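Local coordinates for putative hemin ABC transport system, membrane protein (Burkholderia cenocepacia J2315, PDB 5B57) that probably forms the membrane-spanning permease subunit of a heme-importing ABC transporter of the FecCD family, at residues V69-G74 with I103-V108; L133-L138 with I311-P316; S143-G148 with V171-G176; T150-L155 with A167-A172. All coordinates share one frame; numbering follows the deposited sequence. Where two conformers were deposited one is given.

Interaction 1: residues V69-G74 with I103-V108; sequences VALCVG and IRAPRV
The carbonyl oxygen of Ala70 is gripped by two nitrogens of Arg104 at once. Arg104 NE lies 2.8 Å from Ala70 O, and Arg104 NH2 lies 2.6 Å from the same oxygen. This is a side-on grip: the oxygen sits close to the guanidinium plane, while both donors reach it from the same face of its own carbonyl plane, NE well above that plane and NH2 less tilted. Neither bond is straight, with N-H...O angles of 136° and 140°. Both bonds converge on the one oxygen, but the grip belongs to one of two modelled conformers of Arg104 and is to that extent tentative. The arginine chain bends at chi2 and chi3 to bring the guanidinium round, and Gly74 CA then lies over one face, 3.7 Å from Arg104 CZ. Nearby, Ala70 CB meets Val108 CG2 at 3.6 Å, and Leu71 CD2 rests alongside the backbone of Ala105, 3.8 Å from Ala105 N. An arginine side chain binding a main-chain carbonyl near the C-terminal end of helix 54-72 thus joins that end to helix 94-128. Leu343 and Leu347 of helix 327-352 pack on Ala70, and Trp242 of helix 242-260 lies against Ala105.

Interaction 2: residues L133-L138 with I311-P316; sequences LADPGL and IGLVAP
An Asx turn at Asp135, in the loop between helix 94-128 and helix 141-154, faces Leu313 and Gly312 in the first turn of helix 311-323. The turn is closed by Gly137 N, which donates to Asp135 OD1 at 2.8 Å; the oxygen is met on its anti side, close to the carboxylate plane, with an N-H...O angle of 154°. With CG anti to the backbone N (chi1 -171°), the carboxylate swings toward the helix and its second oxygen, OD2, is presented to the other segment. There Leu313 CD1 touches both the oxygen and the methylene of the aspartate, 3.3 Å from Asp135 OD2 and 3.4 Å from Asp135 CB, the two side chains crossing at about a right angle. A water joins the segments more loosely. It accepts from Gly312 N at 3.0 Å and gives only a weak bond to Asp135 OD2, at 3.4 Å. The start of the helix could at most modestly favour a negative charge on the carboxylate. Earlier in the loop, Leu133 CD2 comes within 4.5 Å of Leu313 CD2, and Phe372 of helix 360-378 packs on both leucines. Next in the loop after Asp135, Pro136 CD lies 4.2 Å from Gly312 O, an oxygen that also takes a hydrogen bond from Gln126 of helix 94-128. The whole is an Asx turn leading toward helix 141-154, its carboxylate linked only weakly, through a water, to the N-terminal turn of another helix.

Interaction 3: residues S143-G148 with V171-G176; sequences SGAALG and VAAFAG
Gly144 and Gly176 bring their two helices almost backbone to backbone, their CA atoms 4.2 Å apart, while the next residue, Ala145, has its CA 3.8 Å from the CA of Ala173, a turn before Gly176. The axes of the short segments approach to 6.5 Å at a crossing angle of 136°. In this tight part the contacts run both ways as CA-H...O pairs: Gly144 CA to Gly176 O at 3.1 Å is answered by Gly176 CA to Gly144 O at 3.4 Å. Likewise Ala145 CA meets Ala173 O at 3.1 Å, and Ala173 CA reaches back to Ala145 O at 3.6 Å. The methyls of Ala145 and Ala173 lie side by side along the buried flank, where Val302 and Ser303 of helix 283-305 cover them. The other flank is looser and less buried. There a single methyl, Ala172 CB, rests 3.5 Å from Gly148 O, and Val171 and Ala175 on the same helix lie on the surface. Leu147 turns instead to Val210 and Ala213 of helix 196-220. Gly144 and Gly148 form a GxxxG motif that meets an AxxxG pair, Ala172 and Gly176, on the partner helix, the small-residue interface familiar from closely crossing transmembrane helices.

Interaction 4: residues T150-L155 with A167-A172; sequences TTLIVL and AALPVA
Leu152 is the bump of this contact, pushed from helix 141-154 into a shallow hollow between Ala168 and Ala172 on helix 168-188. The two helices form an antiparallel helical hairpin, and this is the part next to its connecting loop. The short segments run at 147° to each other with their axes 9.3 Å apart at closest approach, so side chains rather than backbones fill the gap. Ala168 and Ala172 stand one helical turn apart, and their small methyls make the low places on that face. Leu152 CB rests against one of them, 4.0 Å from Ala172 CB. With CG anti to the backbone N (chi1 177°), the side chain points across the gap, and chi2 of 66° turns CD2 onto Ala168, 3.7 Å from Ala168 CB and 3.6 Å from Leu169 N. A second, smaller bump comes the other way. Leu169 reaches back from helix 168-188, and its CD1 methyl tucks between the two neighbouring side chains opposite, 4.2 Å from Leu152 CD2 and equally 4.2 Å from Ile153 CG1. Ile153 and Leu169 meet at a slant, methylene against methyl. Ile153 also touches Ser228 and Leu229 of helix 223-234, whereas the hairpin contact itself lies near the surface. Where Leu152 digs in deepest it meets backbone: its CD2 lies 3.3 Å from Ala168 O, the same carbonyl oxygen that accepts the helical hydrogen bond from Ala172 N at 3.1 Å.

Following the chain from the N terminus, interaction 1 closes first, bringing helix 54-72 back against helix 94-128 across a 28-residue connection that includes helix 80-87. Interaction 2 then opens in the loop after helix 94-128 and closes only at helix 311-323, spanning 172 residues. Interactions 3 and 4 both nest inside that long loop and join the same pair, helices 141-154 and 168-188. Interaction 3 clamps the hairpin farther from its bend, interaction 4 nearer to it, their centres 8 Å apart, with Val171 and Ala172 shared. Interaction 1 stands apart, its centre 26 to 27 Å from those of the other three.

Interaction 1: residues V69-G74 with I103-V108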
loop_
_atom_site.group_PDB
_atom_site.type_symbol
_atom_site.label_atom_id
_atom_site.label_comp_id
_atom_site.label_asym_id
_atom_site.label_seq_id
_atom_site.Cartn_x
_atom_site.Cartn_y
_atom_site.Cartn_z
ATOM N N VAL A 69 -28.976 6.361 -31.007
ATOM C CA VAL A 69 -28.216 6.833 -32.156
ATOM C C VAL A 69 -27.209 5.782 -32.588
ATOM O O VAL A 69 -26.898 5.678 -33.777
ATOM C CB VAL A 69 -27.554 8.198 -31.882
ATOM C CG1 VAL A 69 -27.867 8.647 -30.499
ATOM C CG2 VAL A 69 -26.036 8.177 -32.135
ATOM N N ALA A 70 -26.737 4.937 -31.661
ATOM C CA ALA A 70 -25.735 3.935 -32.023
ATOM C C ALA A 70 -26.217 3.016 -33.140
ATOM O O ALA A 70 -25.406 2.588 -33.976
ATOM C CB ALA A 70 -25.343 3.107 -30.805
ATOM N N LEU A 71 -27.524 2.705 -33.182
ATOM C CA LEU A 71 -28.044 1.792 -34.204
ATOM C C LEU A 71 -27.984 2.395 -35.601
ATOM O O LEU A 71 -27.885 1.655 -36.586
ATOM C CB LEU A 71 -29.484 1.405 -33.893
ATOM C CG LEU A 71 -29.704 0.506 -32.691
ATOM C CD1 LEU A 71 -31.105 0.713 -32.162
ATOM C CD2 LEU A 71 -29.476 -0.948 -33.071
ATOM N N CYS A 72 -28.032 3.722 -35.708
ATOM C CA CYS A 72 -28.090 4.410 -36.984
ATOM C C CYS A 72 -26.736 4.778 -37.568
ATOM O O CYS A 72 -26.693 5.138 -38.750
ATOM C CB CYS A 72 -28.909 5.676 -36.838
ATOM S SG CYS A 72 -30.472 5.339 -36.102
ATOM N N VAL A 73 -25.647 4.702 -36.792
ATOM C CA VAL A 73 -24.357 5.172 -37.278
ATOM C C VAL A 73 -23.310 4.054 -37.409
ATOM O O VAL A 73 -22.128 4.351 -37.468
ATOM C CB VAL A 73 -23.816 6.311 -36.396
ATOM C CG1 VAL A 73 -24.558 7.628 -36.672
ATOM C CG2 VAL A 73 -23.918 5.908 -34.942
ATOM N N GLY A 74 -23.697 2.784 -37.501
ATOM C CA GLY A 74 -22.675 1.776 -37.768
ATOM C C GLY A 74 -22.188 1.758 -39.211
ATOM O O GLY A 74 -22.145 2.803 -39.863
ATOM N N ILE A 103 -27.512 -7.441 -37.075
ATOM C CA ILE A 103 -26.105 -7.107 -37.152
ATOM C C ILE A 103 -25.757 -5.943 -36.226
ATOM O O ILE A 103 -24.683 -5.916 -35.634
ATOM C CB ILE A 103 -25.692 -6.785 -38.605
ATOM C CG1 ILE A 103 -26.407 -7.702 -39.601
ATOM C CG2 ILE A 103 -24.190 -6.840 -38.754
ATOM C CD1 ILE A 103 -26.025 -9.169 -39.506
ATOM N N ARG A 104 -26.641 -4.956 -36.119
ATOM C CA ARG A 104 -26.302 -3.821 -35.277
ATOM C C ARG A 104 -26.644 -4.078 -33.809
ATOM O O ARG A 104 -25.732 -4.011 -32.966
ATOM C CB ARG A 104 -26.978 -2.538 -35.779
ATOM C CG ARG A 104 -25.992 -1.361 -35.862
ATOM C CD ARG A 104 -24.983 -1.356 -34.718
ATOM N NE ARG A 104 -24.550 -0.007 -34.351
ATOM C CZ ARG A 104 -23.286 0.406 -34.372
ATOM N NH1 ARG A 104 -22.327 -0.425 -34.750
ATOM N NH2 ARG A 104 -22.976 1.645 -34.009
ATOM N N ALA A 105 -27.926 -4.350 -33.490
ATOM C CA ALA A 105 -28.501 -4.486 -32.161
ATOM C C ALA A 105 -27.627 -5.343 -31.247
ATOM O O ALA A 105 -27.216 -4.846 -30.191
ATOM C CB ALA A 105 -29.933 -5.037 -32.233
ATOM N N PRO A 106 -27.290 -6.595 -31.590
ATOM C CA PRO A 106 -26.473 -7.386 -30.650
ATOM C C PRO A 106 -25.176 -6.704 -30.273
ATOM O O PRO A 106 -24.676 -6.897 -29.163
ATOM C CB PRO A 106 -26.211 -8.699 -31.411
ATOM C CG PRO A 106 -27.211 -8.725 -32.501
ATOM C CD PRO A 106 -27.401 -7.281 -32.884
ATOM N N ARG A 107 -24.622 -5.894 -31.168
ATOM C CA ARG A 107 -23.396 -5.197 -30.848
ATOM C C ARG A 107 -23.668 -4.035 -29.909
ATOM O O ARG A 107 -22.922 -3.817 -28.949
ATOM C CB ARG A 107 -22.729 -4.728 -32.134
ATOM C CG ARG A 107 -21.552 -3.854 -31.905
ATOM C CD ARG A 107 -20.520 -4.025 -32.975
ATOM N NE ARG A 107 -19.471 -3.039 -32.788
ATOM C CZ ARG A 107 -18.404 -2.946 -33.567
ATOM N NH1 ARG A 107 -18.261 -3.784 -34.582
ATOM N NH2 ARG A 107 -17.484 -2.025 -33.333
ATOM N N VAL A 108 -24.746 -3.293 -30.145
ATOM C CA VAL A 108 -25.075 -2.202 -29.232
ATOM C C VAL A 108 -25.451 -2.746 -27.868
ATOM O O VAL A 108 -24.984 -2.244 -26.842
ATOM C CB VAL A 108 -26.191 -1.315 -29.807
ATOM C CG1 VAL A 108 -26.677 -0.394 -28.734
ATOM C CG2 VAL A 108 -25.665 -0.512 -30.984
#

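Interaction 2: residues L133-L138 with I311-P316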
loop_
_atom_site.group_PDB
_atom_site.type_symbol
_atom_site.label_atom_id
_atom_site.label_comp_id
_atom_site.label_asym_id
_atom_site.label_seq_id
_atom_site.Cartn_x
_atom_site.Cartn_y
_atom_site.Cartn_z
ATOM N N LEU A 133 -8.353 1.532 -6.580
ATOM C CA LEU A 133 -7.578 0.876 -7.631
ATOM C C LEU A 133 -7.866 -0.609 -7.779
ATOM O O LEU A 133 -7.213 -1.255 -8.585
ATOM C CB LEU A 133 -6.073 1.028 -7.378
ATOM C CG LEU A 133 -5.394 2.340 -7.717
ATOM C CD1 LEU A 133 -3.923 2.178 -7.395
ATOM C CD2 LEU A 133 -5.614 2.670 -9.183
ATOM N N ALA A 134 -8.781 -1.188 -7.024
ATOM C CA ALA A 134 -9.111 -2.577 -7.297
ATOM C C ALA A 134 -9.867 -2.657 -8.623
ATOM O O ALA A 134 -10.900 -2.008 -8.793
ATOM C CB ALA A 134 -9.923 -3.174 -6.147
ATOM N N ASP A 135 -9.331 -3.416 -9.581
ATOM C CA ASP A 135 -10.007 -3.708 -10.841
ATOM C C ASP A 135 -10.735 -5.048 -10.753
ATOM O O ASP A 135 -10.300 -5.952 -10.023
ATOM C CB ASP A 135 -9.013 -3.757 -12.009
ATOM C CG ASP A 135 -9.696 -3.851 -13.382
ATOM O OD1 ASP A 135 -10.044 -4.977 -13.807
ATOM O OD2 ASP A 135 -9.880 -2.802 -14.047
ATOM N N PRO A 136 -11.853 -5.198 -11.474
ATOM C CA PRO A 136 -12.574 -6.477 -11.454
ATOM C C PRO A 136 -11.740 -7.650 -11.904
ATOM O O PRO A 136 -12.107 -8.794 -11.629
ATOM C CB PRO A 136 -13.731 -6.233 -12.422
ATOM C CG PRO A 136 -14.001 -4.797 -12.308
ATOM C CD PRO A 136 -12.665 -4.129 -12.083
ATOM N N GLY A 137 -10.623 -7.402 -12.583
ATOM C CA GLY A 137 -9.803 -8.495 -13.086
ATOM C C GLY A 137 -9.261 -9.370 -11.984
ATOM O O GLY A 137 -9.406 -10.598 -12.027
ATOM N N LEU A 138 -8.667 -8.739 -10.959
ATOM C CA LEU A 138 -7.923 -9.338 -9.853
ATOM C C LEU A 138 -8.482 -10.640 -9.279
ATOM O O LEU A 138 -7.744 -11.421 -8.658
ATOM C CB LEU A 138 -7.825 -8.329 -8.712
ATOM C CG LEU A 138 -7.241 -6.958 -8.971
ATOM C CD1 LEU A 138 -7.172 -6.227 -7.642
ATOM C CD2 LEU A 138 -5.863 -7.091 -9.603
ATOM N N ILE A 311 -12.597 0.400 -18.001
ATOM C CA ILE A 311 -13.906 0.956 -17.631
ATOM C C ILE A 311 -14.177 0.745 -16.145
ATOM O O ILE A 311 -14.564 1.677 -15.440
ATOM C CB ILE A 311 -15.048 0.373 -18.494
ATOM C CG1 ILE A 311 -15.209 1.156 -19.782
ATOM C CG2 ILE A 311 -16.423 0.495 -17.780
ATOM C CD1 ILE A 311 -14.172 0.899 -20.710
ATOM N N GLY A 312 -13.979 -0.479 -15.646
ATOM C CA GLY A 312 -14.274 -0.788 -14.251
ATOM C C GLY A 312 -13.451 -0.002 -13.235
ATOM O O GLY A 312 -13.765 -0.053 -12.038
ATOM N N LEU A 313 -12.389 0.692 -13.674
ATOM C CA LEU A 313 -11.671 1.648 -12.835
ATOM C C LEU A 313 -12.270 3.042 -12.985
ATOM O O LEU A 313 -12.668 3.657 -11.993
ATOM C CB LEU A 313 -10.189 1.658 -13.204
ATOM C CG LEU A 313 -9.113 1.136 -12.245
ATOM C CD1 LEU A 313 -9.293 -0.324 -11.898
ATOM C CD2 LEU A 313 -7.743 1.323 -12.861
ATOM N N VAL A 314 -12.391 3.516 -14.228
ATOM C CA VAL A 314 -12.864 4.875 -14.516
ATOM C C VAL A 314 -14.298 5.089 -14.026
ATOM O O VAL A 314 -14.589 6.045 -13.308
ATOM C CB VAL A 314 -12.760 5.167 -16.026
ATOM C CG1 VAL A 314 -13.468 6.478 -16.363
ATOM C CG2 VAL A 314 -11.316 5.188 -16.474
ATOM N N ALA A 315 -15.226 4.259 -14.466
ATOM C CA ALA A 315 -16.619 4.604 -14.219
ATOM C C ALA A 315 -16.932 4.724 -12.734
ATOM O O ALA A 315 -17.403 5.794 -12.324
ATOM C CB ALA A 315 -17.542 3.630 -14.950
ATOM N N PRO A 316 -16.654 3.746 -11.867
ATOM C CA PRO A 316 -17.051 3.924 -10.460
ATOM C C PRO A 316 -16.305 5.034 -9.768
ATOM O O PRO A 316 -16.705 5.422 -8.661
ATOM C CB PRO A 316 -16.748 2.566 -9.820
ATOM C CG PRO A 316 -15.740 1.988 -10.654
ATOM C CD PRO A 316 -15.895 2.503 -12.055
HETATM O O HOH W 1 -12.157 -2.689 -16.576
#

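Interaction 3: residues S143-G148 with V171-G176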
loop_
_atom_site.group_PDB
_atom_site.type_symbol
_atom_site.label_atom_id
_atom_site.label_comp_id
_atom_site.label_asym_id
_atom_site.label_seq_id
_atom_site.Cartn_x
_atom_site.Cartn_y
_atom_site.Cartn_z
ATOM N N SER A 143 -7.802 -13.863 -16.599
ATOM C CA SER A 143 -6.758 -14.804 -16.987
ATOM C C SER A 143 -7.333 -16.128 -17.443
ATOM O O SER A 143 -6.902 -16.690 -18.460
ATOM C CB SER A 143 -5.835 -15.059 -15.812
ATOM O OG SER A 143 -5.423 -13.848 -15.247
ATOM N N GLY A 144 -8.242 -16.687 -16.654
ATOM C CA GLY A 144 -8.826 -17.964 -17.031
ATOM C C GLY A 144 -9.577 -17.892 -18.347
ATOM O O GLY A 144 -9.554 -18.842 -19.139
ATOM N N ALA A 145 -10.278 -16.775 -18.581
ATOM C CA ALA A 145 -10.903 -16.567 -19.876
ATOM C C ALA A 145 -9.855 -16.683 -20.978
ATOM O O ALA A 145 -9.984 -17.513 -21.893
ATOM C CB ALA A 145 -11.612 -15.212 -19.903
ATOM N N ALA A 146 -8.767 -15.914 -20.846
ATOM C CA ALA A 146 -7.688 -15.942 -21.820
ATOM C C ALA A 146 -6.983 -17.289 -21.873
ATOM O O ALA A 146 -6.510 -17.689 -22.947
ATOM C CB ALA A 146 -6.697 -14.834 -21.516
ATOM N N LEU A 147 -6.896 -18.017 -20.757
ATOM C CA LEU A 147 -6.377 -19.384 -20.866
ATOM C C LEU A 147 -7.348 -20.273 -21.636
ATOM O O LEU A 147 -6.958 -20.951 -22.590
ATOM C CB LEU A 147 -6.078 -19.992 -19.494
ATOM C CG LEU A 147 -5.448 -21.400 -19.529
ATOM C CD1 LEU A 147 -4.168 -21.443 -20.371
ATOM C CD2 LEU A 147 -5.168 -21.924 -18.129
ATOM N N GLY A 148 -8.626 -20.270 -21.241
ATOM C CA GLY A 148 -9.594 -21.139 -21.893
ATOM C C GLY A 148 -9.823 -20.776 -23.347
ATOM O O GLY A 148 -9.981 -21.652 -24.201
ATOM N N VAL A 171 -17.852 -20.405 -24.313
ATOM C CA VAL A 171 -18.018 -21.403 -23.257
ATOM C C VAL A 171 -16.665 -21.825 -22.695
ATOM O O VAL A 171 -16.526 -22.035 -21.486
ATOM C CB VAL A 171 -18.841 -22.600 -23.779
ATOM C CG1 VAL A 171 -18.840 -23.747 -22.792
ATOM C CG2 VAL A 171 -20.262 -22.162 -24.053
ATOM N N ALA A 172 -15.641 -21.930 -23.547
ATOM C CA ALA A 172 -14.301 -22.252 -23.053
ATOM C C ALA A 172 -13.765 -21.135 -22.171
ATOM O O ALA A 172 -13.295 -21.389 -21.063
ATOM C CB ALA A 172 -13.347 -22.514 -24.217
ATOM N N ALA A 173 -13.832 -19.885 -22.652
ATOM C CA ALA A 173 -13.368 -18.736 -21.870
ATOM C C ALA A 173 -14.096 -18.645 -20.534
ATOM O O ALA A 173 -13.499 -18.277 -19.510
ATOM C CB ALA A 173 -13.562 -17.447 -22.682
ATOM N N PHE A 174 -15.380 -19.004 -20.524
ATOM C CA PHE A 174 -16.157 -18.894 -19.306
ATOM C C PHE A 174 -15.755 -19.972 -18.306
ATOM O O PHE A 174 -15.666 -19.701 -17.102
ATOM C CB PHE A 174 -17.644 -18.965 -19.654
ATOM C CG PHE A 174 -18.547 -18.591 -18.522
ATOM C CD1 PHE A 174 -18.530 -17.311 -17.996
ATOM C CD2 PHE A 174 -19.439 -19.518 -17.988
ATOM C CE1 PHE A 174 -19.387 -16.964 -16.941
ATOM C CE2 PHE A 174 -20.312 -19.174 -16.924
ATOM C CZ PHE A 174 -20.285 -17.906 -16.404
ATOM N N ALA A 175 -15.496 -21.197 -18.779
ATOM C CA ALA A 175 -15.070 -22.254 -17.868
ATOM C C ALA A 175 -13.692 -21.957 -17.292
ATOM O O ALA A 175 -13.493 -22.015 -16.076
ATOM C CB ALA A 175 -15.068 -23.597 -18.577
ATOM N N GLY A 176 -12.737 -21.603 -18.146
ATOM C CA GLY A 176 -11.429 -21.222 -17.647
ATOM C C GLY A 176 -11.494 -20.021 -16.722
ATOM O O GLY A 176 -10.803 -19.970 -15.695
#

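Interaction 4: residues T150-L155 with A167-A172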
loop_
_atom_site.group_PDB
_atom_site.type_symbol
_atom_site.label_atom_id
_atom_site.label_comp_id
_atom_site.label_asym_id
_atom_site.label_seq_id
_atom_site.Cartn_x
_atom_site.Cartn_y
_atom_site.Cartn_z
ATOM N N THR A 150 -7.555 -19.474 -25.320
ATOM C CA THR A 150 -6.402 -19.863 -26.117
ATOM C C THR A 150 -6.254 -21.378 -26.178
ATOM O O THR A 150 -5.874 -21.928 -27.224
ATOM C CB THR A 150 -5.137 -19.215 -25.557
ATOM O OG1 THR A 150 -5.301 -17.805 -25.585
ATOM C CG2 THR A 150 -3.920 -19.542 -26.419
ATOM N N THR A 151 -6.547 -22.070 -25.069
ATOM C CA THR A 151 -6.564 -23.531 -25.088
ATOM C C THR A 151 -7.419 -24.058 -26.236
ATOM O O THR A 151 -7.036 -25.013 -26.921
ATOM C CB THR A 151 -7.083 -24.067 -23.758
ATOM O OG1 THR A 151 -6.208 -23.650 -22.704
ATOM C CG2 THR A 151 -7.149 -25.567 -23.792
ATOM N N LEU A 152 -8.568 -23.417 -26.480
ATOM C CA LEU A 152 -9.478 -23.875 -27.521
ATOM C C LEU A 152 -9.023 -23.455 -28.912
ATOM O O LEU A 152 -9.081 -24.260 -29.847
ATOM C CB LEU A 152 -10.899 -23.360 -27.275
ATOM C CG LEU A 152 -11.849 -23.777 -28.428
ATOM C CD1 LEU A 152 -12.060 -25.259 -28.486
ATOM C CD2 LEU A 152 -13.190 -23.121 -28.371
ATOM N N ILE A 153 -8.603 -22.201 -29.087
ATOM C CA ILE A 153 -8.205 -21.747 -30.422
ATOM C C ILE A 153 -7.026 -22.571 -30.941
ATOM O O ILE A 153 -6.960 -22.896 -32.132
ATOM C CB ILE A 153 -7.894 -20.237 -30.410
ATOM C CG1 ILE A 153 -9.124 -19.400 -30.044
ATOM C CG2 ILE A 153 -7.268 -19.775 -31.729
ATOM C CD1 ILE A 153 -8.868 -17.913 -30.121
ATOM N N VAL A 154 -6.099 -22.954 -30.053
ATOM C CA VAL A 154 -4.841 -23.579 -30.466
ATOM C C VAL A 154 -4.917 -25.102 -30.477
ATOM O O VAL A 154 -4.278 -25.743 -31.323
ATOM C CB VAL A 154 -3.685 -23.091 -29.572
ATOM C CG1 VAL A 154 -2.377 -23.818 -29.937
ATOM C CG2 VAL A 154 -3.537 -21.570 -29.671
ATOM N N LEU A 155 -5.680 -25.711 -29.559
ATOM C CA LEU A 155 -5.877 -27.153 -29.601
ATOM C C LEU A 155 -7.216 -27.508 -30.224
ATOM O O LEU A 155 -8.061 -28.112 -29.548
ATOM C CB LEU A 155 -5.733 -27.738 -28.197
ATOM C CG LEU A 155 -4.388 -27.354 -27.563
ATOM C CD1 LEU A 155 -4.278 -27.793 -26.126
ATOM C CD2 LEU A 155 -3.211 -27.889 -28.369
ATOM N N ALA A 167 -20.377 -21.201 -30.359
ATOM C CA ALA A 167 -20.638 -21.285 -28.930
ATOM C C ALA A 167 -19.518 -22.017 -28.193
ATOM O O ALA A 167 -19.517 -22.036 -26.962
ATOM C CB ALA A 167 -21.979 -21.978 -28.670
ATOM N N ALA A 168 -18.557 -22.598 -28.919
ATOM C CA ALA A 168 -17.398 -23.232 -28.297
ATOM C C ALA A 168 -16.437 -22.211 -27.691
ATOM O O ALA A 168 -15.917 -22.430 -26.594
ATOM C CB ALA A 168 -16.653 -24.097 -29.319
ATOM N N LEU A 169 -16.192 -21.082 -28.370
ATOM C CA LEU A 169 -15.215 -20.132 -27.836
ATOM C C LEU A 169 -15.685 -19.503 -26.520
ATOM O O LEU A 169 -15.006 -19.690 -25.492
ATOM C CB LEU A 169 -14.842 -19.105 -28.901
ATOM C CG LEU A 169 -13.662 -18.219 -28.496
ATOM C CD1 LEU A 169 -12.575 -18.967 -27.766
ATOM C CD2 LEU A 169 -13.084 -17.715 -29.772
ATOM N N PRO A 170 -16.834 -18.801 -26.453
ATOM C CA PRO A 170 -17.224 -18.192 -25.165
ATOM C C PRO A 170 -17.380 -19.191 -24.032
ATOM O O PRO A 170 -17.067 -18.863 -22.881
ATOM C CB PRO A 170 -18.557 -17.508 -25.490
ATOM C CG PRO A 170 -19.098 -18.296 -26.609
ATOM C CD PRO A 170 -17.903 -18.638 -27.458
ATOM N N VAL A 171 -17.852 -20.405 -24.313
ATOM C CA VAL A 171 -18.018 -21.403 -23.257
ATOM C C VAL A 171 -16.665 -21.825 -22.695
ATOM O O VAL A 171 -16.526 -22.035 -21.486
ATOM C CB VAL A 171 -18.841 -22.600 -23.779
ATOM C CG1 VAL A 171 -18.840 -23.747 -22.792
ATOM C CG2 VAL A 171 -20.262 -22.162 -24.053
ATOM N N ALA A 172 -15.641 -21.930 -23.547
ATOM C CA ALA A 172 -14.301 -22.252 -23.053
ATOM C C ALA A 172 -13.765 -21.135 -22.171
ATOM O O ALA A 172 -13.295 -21.389 -21.063
ATOM C CB ALA A 172 -13.347 -22.514 -24.217
#